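Local coordinates for protein uroporphyrinogen-III C-methyltransferase (Pseudomonas denitrificans, PDB 1S4D) that methylates uroporphyrinogen III twice, at C-2 and C-7, using S-adenosyl-L-methionine, to give precorrin-2 on the routes to cobalamin and siroheme, at residues S16-G21 and A35-Q40; V43-A48 and V86-A91; K77-S82 and V117-P122. All coordinates share one frame; numbering follows the deposited sequence.

Interaction 1: S16-G21 and A35-Q40; sequences SVWLVG and ANALRQ
The methyl group of Ala-37 approaches the six-membered ring of Trp-18: Ala-37 CB lies 3.6 Å from Trp-18 CE3. From Ala-37 CB to the neighbouring ring carbon Trp-18 CZ3 the distance is 4.0 Å, so the methyl comes obliquely at the CE3-CZ3 part of the benzo ring. Val-20, two residues further along the strand on the same side, adds a looser contact, with its CG2 4.2 Å from Ala-37 CB. Trp-18 has CG beside the backbone N and anti to the carbonyl carbon (chi1 -67°), a setting that carries the indole across to the helix. The pairing belongs to an α/β domain, where strand 16-21 runs in a parallel sheet and helix 32-40 leads on to strand 43-46, a beta-alpha-beta crossover that passes over strand 94-99 between them. The CA atoms of Trp-18 and Ala-37 are 7.7 Å apart, a close approach consistent with the small methyl at the interface. Leu-96 of the intervening strand touches both Val-20 and Ala-37. On the other flank, Val-126 of strand 123-126 touches Trp-18 and Val-20, while Arg-124 makes a cation-pi interaction with the indole and Leu-12 packs against it.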
loop_
_atom_site.group_PDB
_atom_site.type_symbol
_atom_site.label_atom_id
_atom_site.label_comp_id
_atom_site.label_asym_id
_atom_site.label_seq_id
_atom_site.Cartn_x
_atom_site.Cartn_y
_atom_site.Cartn_z
ATOM N N SER B 16 -5.592 -24.641 5.456
ATOM C CA SER B 16 -4.676 -23.518 5.466
ATOM C C SER B 16 -5.404 -22.196 5.662
ATOM O O SER B 16 -6.621 -22.123 5.533
ATOM C CB SER B 16 -3.773 -23.520 4.227
ATOM O OG SER B 16 -4.522 -23.337 3.057
ATOM N N VAL B 17 -4.654 -21.161 6.014
ATOM C CA VAL B 17 -5.233 -19.843 6.213
ATOM C C VAL B 17 -4.599 -18.809 5.262
ATOM O O VAL B 17 -3.362 -18.692 5.178
ATOM C CB VAL B 17 -5.087 -19.388 7.682
ATOM C CG1 VAL B 17 -5.728 -18.029 7.884
ATOM C CG2 VAL B 17 -5.666 -20.454 8.664
ATOM N N TRP B 18 -5.442 -18.093 4.523
ATOM C CA TRP B 18 -4.982 -16.908 3.825
ATOM C C TRP B 18 -5.327 -15.646 4.642
ATOM O O TRP B 18 -6.487 -15.447 5.059
ATOM C CB TRP B 18 -5.600 -16.840 2.439
ATOM C CG TRP B 18 -5.144 -17.909 1.502
ATOM C CD1 TRP B 18 -4.545 -19.101 1.827
ATOM C CD2 TRP B 18 -5.214 -17.882 0.076
ATOM N NE1 TRP B 18 -4.251 -19.818 0.691
ATOM C CE2 TRP B 18 -4.652 -19.097 -0.400
ATOM C CE3 TRP B 18 -5.684 -16.948 -0.860
ATOM C CZ2 TRP B 18 -4.555 -19.403 -1.754
ATOM C CZ3 TRP B 18 -5.602 -17.263 -2.211
ATOM C CH2 TRP B 18 -5.041 -18.487 -2.639
ATOM N N LEU B 19 -4.313 -14.820 4.893
ATOM C CA LEU B 19 -4.510 -13.465 5.397
ATOM C C LEU B 19 -4.624 -12.561 4.164
ATOM O O LEU B 19 -3.661 -12.387 3.425
ATOM C CB LEU B 19 -3.339 -13.055 6.283
ATOM C CG LEU B 19 -3.209 -13.760 7.653
ATOM C CD1 LEU B 19 -3.038 -15.219 7.499
ATOM C CD2 LEU B 19 -2.019 -13.267 8.414
ATOM N N VAL B 20 -5.820 -12.022 3.937
ATOM C CA VAL B 20 -6.183 -11.329 2.707
ATOM C C VAL B 20 -6.640 -9.902 3.020
ATOM O O VAL B 20 -7.517 -9.681 3.907
ATOM C CB VAL B 20 -7.357 -12.050 2.002
ATOM C CG1 VAL B 20 -7.759 -11.329 0.747
ATOM C CG2 VAL B 20 -7.008 -13.495 1.685
ATOM N N GLY B 21 -6.046 -8.939 2.303
ATOM C CA GLY B 21 -6.453 -7.553 2.413
ATOM C C GLY B 21 -7.744 -7.373 1.638
ATOM O O GLY B 21 -7.842 -7.826 0.500
ATOM N N ALA B 35 -10.347 -11.943 -4.528
ATOM C CA ALA B 35 -11.617 -12.379 -5.138
ATOM C C ALA B 35 -11.632 -13.899 -5.338
ATOM O O ALA B 35 -12.614 -14.579 -5.048
ATOM C CB ALA B 35 -11.833 -11.669 -6.460
ATOM N N ASN B 36 -10.514 -14.435 -5.816
ATOM C CA ASN B 36 -10.349 -15.877 -5.864
ATOM C C ASN B 36 -10.457 -16.564 -4.483
ATOM O O ASN B 36 -11.176 -17.547 -4.358
ATOM C CB ASN B 36 -9.074 -16.271 -6.615
ATOM C CG ASN B 36 -9.124 -17.696 -7.102
ATOM O OD1 ASN B 36 -10.161 -18.170 -7.578
ATOM N ND2 ASN B 36 -8.019 -18.406 -6.955
ATOM N N ALA B 37 -9.783 -16.048 -3.456
ATOM C CA ALA B 37 -9.955 -16.589 -2.091
ATOM C C ALA B 37 -11.425 -16.603 -1.660
ATOM O O ALA B 37 -11.972 -17.651 -1.318
ATOM C CB ALA B 37 -9.128 -15.820 -1.083
ATOM N N LEU B 38 -12.058 -15.432 -1.705
ATOM C CA LEU B 38 -13.461 -15.274 -1.338
ATOM C C LEU B 38 -14.364 -16.361 -1.927
ATOM O O LEU B 38 -15.237 -16.883 -1.235
ATOM C CB LEU B 38 -13.946 -13.903 -1.782
ATOM C CG LEU B 38 -14.149 -12.791 -0.752
ATOM C CD1 LEU B 38 -13.774 -13.223 0.647
ATOM C CD2 LEU B 38 -13.415 -11.497 -1.162
ATOM N N ARG B 39 -14.132 -16.706 -3.195
ATOM C CA ARG B 39 -15.000 -17.628 -3.922
ATOM C C ARG B 39 -14.766 -19.069 -3.493
ATOM O O ARG B 39 -15.612 -19.920 -3.704
ATOM C CB ARG B 39 -14.902 -17.402 -5.458
ATOM C CG ARG B 39 -14.364 -18.558 -6.322
ATOM C CD ARG B 39 -13.829 -18.151 -7.711
ATOM N NE ARG B 39 -14.761 -17.284 -8.450
ATOM C CZ ARG B 39 -15.684 -17.705 -9.337
ATOM N NH1 ARG B 39 -15.834 -19.002 -9.629
ATOM N NH2 ARG B 39 -16.468 -16.815 -9.936
ATOM N N GLN B 40 -13.634 -19.319 -2.846
ATOM C CA GLN B 40 -13.247 -20.674 -2.445
ATOM C C GLN B 40 -13.459 -20.961 -0.966
ATOM O O GLN B 40 -13.615 -22.119 -0.576
ATOM C CB GLN B 40 -11.783 -20.928 -2.776
ATOM C CG GLN B 40 -11.559 -21.393 -4.180
ATOM C CD GLN B 40 -10.092 -21.406 -4.571
ATOM O OE1 GLN B 40 -9.703 -20.719 -5.500
ATOM N NE2 GLN B 40 -9.284 -22.189 -3.873
#

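Interaction 2: V43-A48 and V86-A91; sequences VIVHDA and VELARA
Leu-88 of helix 78-90 reaches across to Val-43 and Val-45 of strand 43-46, and it alone bridges the two segments. Starting at its CB, the bond leaves the helix toward the strand; with chi1 at -69°, CG swings to the side of the backbone N, away from the carbonyl carbon, and the fork ends over the sheet. Neither CB nor CG comes within 4.2 Å of a side chain of the strand, and the contact is carried by the two terminal methyls. Leu-88 CD1 is 3.8 Å from Val-45 CG2 and also 4.0 Å from Val-43 CG1. Leu-88 CD2 meets Val-43 alone, 3.9 Å from Val-43 CG1. That methyl of Val-43 sits between the backbone N and the carbonyl carbon (chi1 58°), and the side chains of Val-43 and Leu-88 cross at about a right angle. Val-43 and Val-45 are two residues apart and so share one face of the parallel sheet, where the helix covers them in α/β fashion. Val-95 on the adjacent strand 94-99 also touches Leu-88. Beyond the strand's end, Asp-47 accepts a hydrogen bond from the backbone N of Gly-100, a residue that binds S-adenosyl-L-homocysteine. Every side chain in the contact is aliphatic and buried, no hydrogen bond crosses it, and 109 Å² of surface is covered in total, which is consistent with cohesion by dispersion and the exclusion of water.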
loop_
_atom_site.group_PDB
_atom_site.type_symbol
_atom_site.label_atom_id
_atom_site.label_comp_id
_atom_site.label_asym_id
_atom_site.label_seq_id
_atom_site.Cartn_x
_atom_site.Cartn_y
_atom_site.Cartn_z
ATOM N N VAL B 43 -14.836 -20.586 5.282
ATOM C CA VAL B 43 -15.161 -19.660 6.345
ATOM C C VAL B 43 -14.367 -18.364 6.171
ATOM O O VAL B 43 -13.194 -18.380 5.829
ATOM C CB VAL B 43 -15.039 -20.339 7.767
ATOM C CG1 VAL B 43 -13.647 -20.902 8.019
ATOM C CG2 VAL B 43 -15.484 -19.406 8.879
ATOM N N ILE B 44 -15.045 -17.241 6.344
ATOM C CA ILE B 44 -14.451 -15.927 6.138
ATOM C C ILE B 44 -14.540 -15.201 7.464
ATOM O O ILE B 44 -15.640 -14.792 7.899
ATOM C CB ILE B 44 -15.210 -15.153 5.034
ATOM C CG1 ILE B 44 -15.074 -15.879 3.700
ATOM C CG2 ILE B 44 -14.687 -13.723 4.893
ATOM C CD1 ILE B 44 -15.955 -15.350 2.638
ATOM N N VAL B 45 -13.394 -15.091 8.131
ATOM C CA VAL B 45 -13.308 -14.378 9.390
ATOM C C VAL B 45 -12.888 -12.968 9.030
ATOM O O VAL B 45 -11.782 -12.740 8.515
ATOM C CB VAL B 45 -12.309 -15.060 10.326
ATOM C CG1 VAL B 45 -12.207 -14.336 11.668
ATOM C CG2 VAL B 45 -12.722 -16.495 10.539
ATOM N N HIS B 46 -13.788 -12.025 9.263
ATOM C CA HIS B 46 -13.594 -10.668 8.775
ATOM C C HIS B 46 -13.691 -9.573 9.852
ATOM O O HIS B 46 -14.225 -9.790 10.926
ATOM C CB HIS B 46 -14.578 -10.397 7.646
ATOM C CG HIS B 46 -15.990 -10.304 8.113
ATOM N ND1 HIS B 46 -16.891 -11.335 7.962
ATOM C CD2 HIS B 46 -16.658 -9.308 8.744
ATOM C CE1 HIS B 46 -18.054 -10.977 8.482
ATOM N NE2 HIS B 46 -17.936 -9.755 8.970
ATOM N N ASP B 47 -13.148 -8.400 9.526
ATOM C CA ASP B 47 -13.197 -7.203 10.365
ATOM C C ASP B 47 -14.552 -6.497 10.330
ATOM O O ASP B 47 -15.343 -6.716 9.420
ATOM C CB ASP B 47 -12.168 -6.208 9.844
ATOM C CG ASP B 47 -10.750 -6.632 10.129
ATOM O OD1 ASP B 47 -9.823 -6.069 9.489
ATOM O OD2 ASP B 47 -10.478 -7.500 10.996
ATOM N N ALA B 48 -14.818 -5.640 11.315
ATOM C CA ALA B 48 -15.941 -4.693 11.211
ATOM C C ALA B 48 -15.538 -3.715 10.134
ATOM O O ALA B 48 -16.359 -3.332 9.300
ATOM C CB ALA B 48 -16.188 -3.967 12.517
ATOM N N VAL B 86 -6.564 -21.023 13.771
ATOM C CA VAL B 86 -5.918 -22.305 13.933
ATOM C C VAL B 86 -6.971 -23.410 14.114
ATOM O O VAL B 86 -6.823 -24.500 13.568
ATOM C CB VAL B 86 -4.889 -22.268 15.102
ATOM C CG1 VAL B 86 -4.389 -23.682 15.481
ATOM C CG2 VAL B 86 -3.718 -21.357 14.739
ATOM N N GLU B 87 -8.042 -23.123 14.853
ATOM C CA GLU B 87 -9.038 -24.153 15.132
ATOM C C GLU B 87 -9.785 -24.535 13.844
ATOM O O GLU B 87 -9.988 -25.719 13.555
ATOM C CB GLU B 87 -9.964 -23.725 16.277
ATOM C CG GLU B 87 -11.281 -24.469 16.376
ATOM C CD GLU B 87 -12.221 -23.846 17.399
ATOM O OE1 GLU B 87 -12.252 -24.349 18.540
ATOM O OE2 GLU B 87 -12.929 -22.860 17.090
ATOM N N LEU B 88 -10.144 -23.517 13.064
ATOM C CA LEU B 88 -10.781 -23.676 11.758
ATOM C C LEU B 88 -9.937 -24.458 10.765
ATOM O O LEU B 88 -10.455 -25.322 10.050
ATOM C CB LEU B 88 -11.122 -22.300 11.187
ATOM C CG LEU B 88 -12.237 -21.599 11.973
ATOM C CD1 LEU B 88 -12.220 -20.102 11.687
ATOM C CD2 LEU B 88 -13.619 -22.223 11.689
ATOM N N ALA B 89 -8.642 -24.149 10.732
ATOM C CA ALA B 89 -7.703 -24.804 9.844
ATOM C C ALA B 89 -7.429 -26.279 10.234
ATOM O O ALA B 89 -7.472 -27.180 9.386
ATOM C CB ALA B 89 -6.437 -24.007 9.781
ATOM N N ARG B 90 -7.168 -26.523 11.510
ATOM C CA ARG B 90 -6.990 -27.883 12.008
ATOM C C ARG B 90 -8.203 -28.796 11.724
ATOM O O ARG B 90 -8.062 -30.000 11.595
ATOM C CB ARG B 90 -6.662 -27.871 13.507
ATOM C CG ARG B 90 -5.249 -27.428 13.817
ATOM C CD ARG B 90 -4.781 -27.770 15.227
ATOM N NE ARG B 90 -3.332 -27.610 15.348
ATOM C CZ ARG B 90 -2.705 -27.254 16.461
ATOM N NH1 ARG B 90 -3.384 -27.022 17.578
ATOM N NH2 ARG B 90 -1.389 -27.124 16.456
ATOM N N ALA B 91 -9.388 -28.212 11.612
ATOM C CA ALA B 91 -10.592 -28.988 11.318
ATOM C C ALA B 91 -10.814 -29.237 9.805
ATOM O O ALA B 91 -11.775 -29.910 9.412
ATOM C CB ALA B 91 -11.805 -28.328 11.954
#

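Interaction 3: K77-S82 and V117-P122; sequences KQRDIS and VEHQVP
A bidentate salt bridge between Arg-79 and Glu-118 joins the first turn of helix 78-90 to the last turn of helix 109-118, just where a Schellman motif ends the latter. In that motif Gln-120, with positive phi, gives its backbone N to Val-117 O at 2.9 Å, and Val-121 N bonds to Leu-116 O. Between the two helices the guanidinium meets the carboxylate end-on: Arg-79 NH1 is 2.8 Å from Glu-118 OE2, and Arg-79 NH2 is 2.9 Å from Glu-118 OE1. Both bonds are nearly straight, the first having an N-H...O angle of 164°, and both use the syn side of the oxygens. The two planes differ by only 16°, so two bonds to two atoms would restrain the rotation of both groups. The side chains arrive from opposite directions: that of Glu-118 is extended, whereas the arginine bends at chi2 (86°) to bring its end round to the neighbouring helix. Both residues are exposed at the surface, where solvent would probably weaken the attraction. Thr-115 touches Arg-79, and Leu-83 and Val-86 of helix 78-90 touch His-119. The imidazole offers its edge to the same guanidinium, with His-119 NE2 3.7 Å from Arg-79 NH1.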
loop_
_atom_site.group_PDB
_atom_site.type_symbol
_atom_site.label_atom_id
_atom_site.label_comp_id
_atom_site.label_asym_id
_atom_site.label_seq_id
_atom_site.Cartn_x
_atom_site.Cartn_y
_atom_site.Cartn_z
ATOM N N LYS B 77 -9.104 -10.508 22.482
ATOM C CA LYS B 77 -7.742 -10.080 22.187
ATOM C C LYS B 77 -7.346 -10.727 20.859
ATOM O O LYS B 77 -7.979 -11.688 20.411
ATOM C CB LYS B 77 -6.751 -10.418 23.329
ATOM C CG LYS B 77 -5.236 -10.055 23.046
ATOM C CD LYS B 77 -4.841 -8.630 23.536
ATOM C CE LYS B 77 -4.363 -7.728 22.407
ATOM N NZ LYS B 77 -5.525 -7.279 21.605
ATOM N N GLN B 78 -6.316 -10.173 20.228
ATOM C CA GLN B 78 -5.797 -10.664 18.964
ATOM C C GLN B 78 -5.533 -12.160 18.993
ATOM O O GLN B 78 -5.833 -12.856 18.036
ATOM C CB GLN B 78 -4.512 -9.902 18.613
ATOM C CG GLN B 78 -3.875 -10.272 17.281
ATOM C CD GLN B 78 -4.886 -10.312 16.161
ATOM O OE1 GLN B 78 -5.596 -9.339 15.945
ATOM N NE2 GLN B 78 -4.969 -11.439 15.464
ATOM N N ARG B 79 -4.978 -12.638 20.103
ATOM C CA ARG B 79 -4.620 -14.045 20.279
ATOM C C ARG B 79 -5.846 -14.948 20.110
ATOM O O ARG B 79 -5.743 -16.047 19.556
ATOM C CB ARG B 79 -3.945 -14.255 21.651
ATOM C CG ARG B 79 -3.514 -15.696 21.967
ATOM C CD ARG B 79 -2.130 -16.098 21.440
ATOM N NE ARG B 79 -1.736 -17.442 21.880
ATOM C CZ ARG B 79 -0.776 -18.188 21.306
ATOM N NH1 ARG B 79 -0.499 -19.405 21.782
ATOM N NH2 ARG B 79 -0.094 -17.723 20.255
ATOM N N ASP B 80 -7.000 -14.466 20.583
ATOM C CA ASP B 80 -8.237 -15.219 20.506
ATOM C C ASP B 80 -8.616 -15.407 19.056
ATOM O O ASP B 80 -9.001 -16.492 18.660
ATOM C CB ASP B 80 -9.370 -14.513 21.265
ATOM C CG ASP B 80 -9.311 -14.745 22.767
ATOM O OD1 ASP B 80 -9.994 -13.998 23.517
ATOM O OD2 ASP B 80 -8.608 -15.640 23.284
ATOM N N ILE B 81 -8.504 -14.344 18.268
ATOM C CA ILE B 81 -8.802 -14.415 16.847
ATOM C C ILE B 81 -7.835 -15.356 16.129
ATOM O O ILE B 81 -8.227 -16.089 15.220
ATOM C CB ILE B 81 -8.761 -13.012 16.221
ATOM C CG1 ILE B 81 -9.893 -12.154 16.796
ATOM C CG2 ILE B 81 -8.828 -13.082 14.673
ATOM C CD1 ILE B 81 -9.734 -10.682 16.502
ATOM N N SER B 82 -6.579 -15.332 16.548
ATOM C CA SER B 82 -5.557 -16.150 15.922
ATOM C C SER B 82 -5.769 -17.623 16.239
ATOM O O SER B 82 -5.623 -18.471 15.357
ATOM C CB SER B 82 -4.162 -15.712 16.354
ATOM O OG SER B 82 -3.874 -14.411 15.888
ATOM N N VAL B 117 2.148 -20.107 12.276
ATOM C CA VAL B 117 3.382 -20.874 12.236
ATOM C C VAL B 117 3.604 -21.731 13.503
ATOM O O VAL B 117 3.851 -22.937 13.410
ATOM C CB VAL B 117 4.592 -19.971 11.954
ATOM C CG1 VAL B 117 5.879 -20.744 12.150
ATOM C CG2 VAL B 117 4.508 -19.424 10.544
ATOM N N GLU B 118 3.488 -21.098 14.671
ATOM C CA GLU B 118 3.590 -21.749 15.972
ATOM C C GLU B 118 2.767 -23.045 16.057
ATOM O O GLU B 118 3.198 -24.022 16.669
ATOM C CB GLU B 118 3.150 -20.734 17.044
ATOM C CG GLU B 118 2.972 -21.211 18.487
ATOM C CD GLU B 118 2.223 -20.172 19.320
ATOM O OE1 GLU B 118 2.207 -18.975 18.927
ATOM O OE2 GLU B 118 1.624 -20.529 20.359
ATOM N N HIS B 119 1.595 -23.055 15.430
ATOM C CA HIS B 119 0.687 -24.197 15.515
ATOM C C HIS B 119 0.684 -25.029 14.241
ATOM O O HIS B 119 -0.243 -25.819 14.018
ATOM C CB HIS B 119 -0.735 -23.746 15.842
ATOM C CG HIS B 119 -0.846 -22.942 17.098
ATOM N ND1 HIS B 119 -1.247 -23.489 18.300
ATOM C CD2 HIS B 119 -0.620 -21.628 17.339
ATOM C CE1 HIS B 119 -1.254 -22.551 19.229
ATOM N NE2 HIS B 119 -0.881 -21.411 18.671
ATOM N N GLN B 120 1.719 -24.842 13.412
ATOM C CA GLN B 120 1.968 -25.697 12.231
ATOM C C GLN B 120 0.889 -25.558 11.135
ATOM O O GLN B 120 0.584 -26.516 10.420
ATOM C CB GLN B 120 2.140 -27.172 12.632
ATOM C CG GLN B 120 3.186 -27.433 13.690
ATOM C CD GLN B 120 4.560 -27.477 13.103
ATOM O OE1 GLN B 120 5.217 -26.445 12.996
ATOM N NE2 GLN B 120 5.004 -28.666 12.701
ATOM N N VAL B 121 0.313 -24.369 10.991
ATOM C CA VAL B 121 -0.710 -24.167 9.968
ATOM C C VAL B 121 -0.111 -23.382 8.797
ATOM O O VAL B 121 0.407 -22.289 9.003
ATOM C CB VAL B 121 -1.937 -23.443 10.562
ATOM C CG1 VAL B 121 -2.945 -23.090 9.494
ATOM C CG2 VAL B 121 -2.584 -24.292 11.632
ATOM N N PRO B 122 -0.153 -23.912 7.572
ATOM C CA PRO B 122 0.378 -23.157 6.423
ATOM C C PRO B 122 -0.513 -21.970 6.111
ATOM O O PRO B 122 -1.721 -22.003 6.415
ATOM C CB PRO B 122 0.359 -24.168 5.274
ATOM C CG PRO B 122 -0.664 -25.175 5.653
ATOM C CD PRO B 122 -0.716 -25.214 7.170
#

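All three contacts belong to the domain built on the parallel sheet of strands 63-66, 43-46, 94-99, 16-21 and 123-126. Interaction 1 closes before the other two open, and interactions 2 and 3 then alternate along the chain, sharing helix 78-90. The centres of interactions 2 and 3 lie about 10 Å apart, against about 11 Å between interactions 1 and 2 and about 17 Å between interactions 1 and 3. Strand 16-21 turns Trp-18 to helix 32-40 on one face, while Val-17, on the other, packs on Ala-89 and Val-121. The sheet is thus sandwiched: interactions 1 and 2 fasten helices to opposite faces, and interaction 3 ties two helices on the second face together.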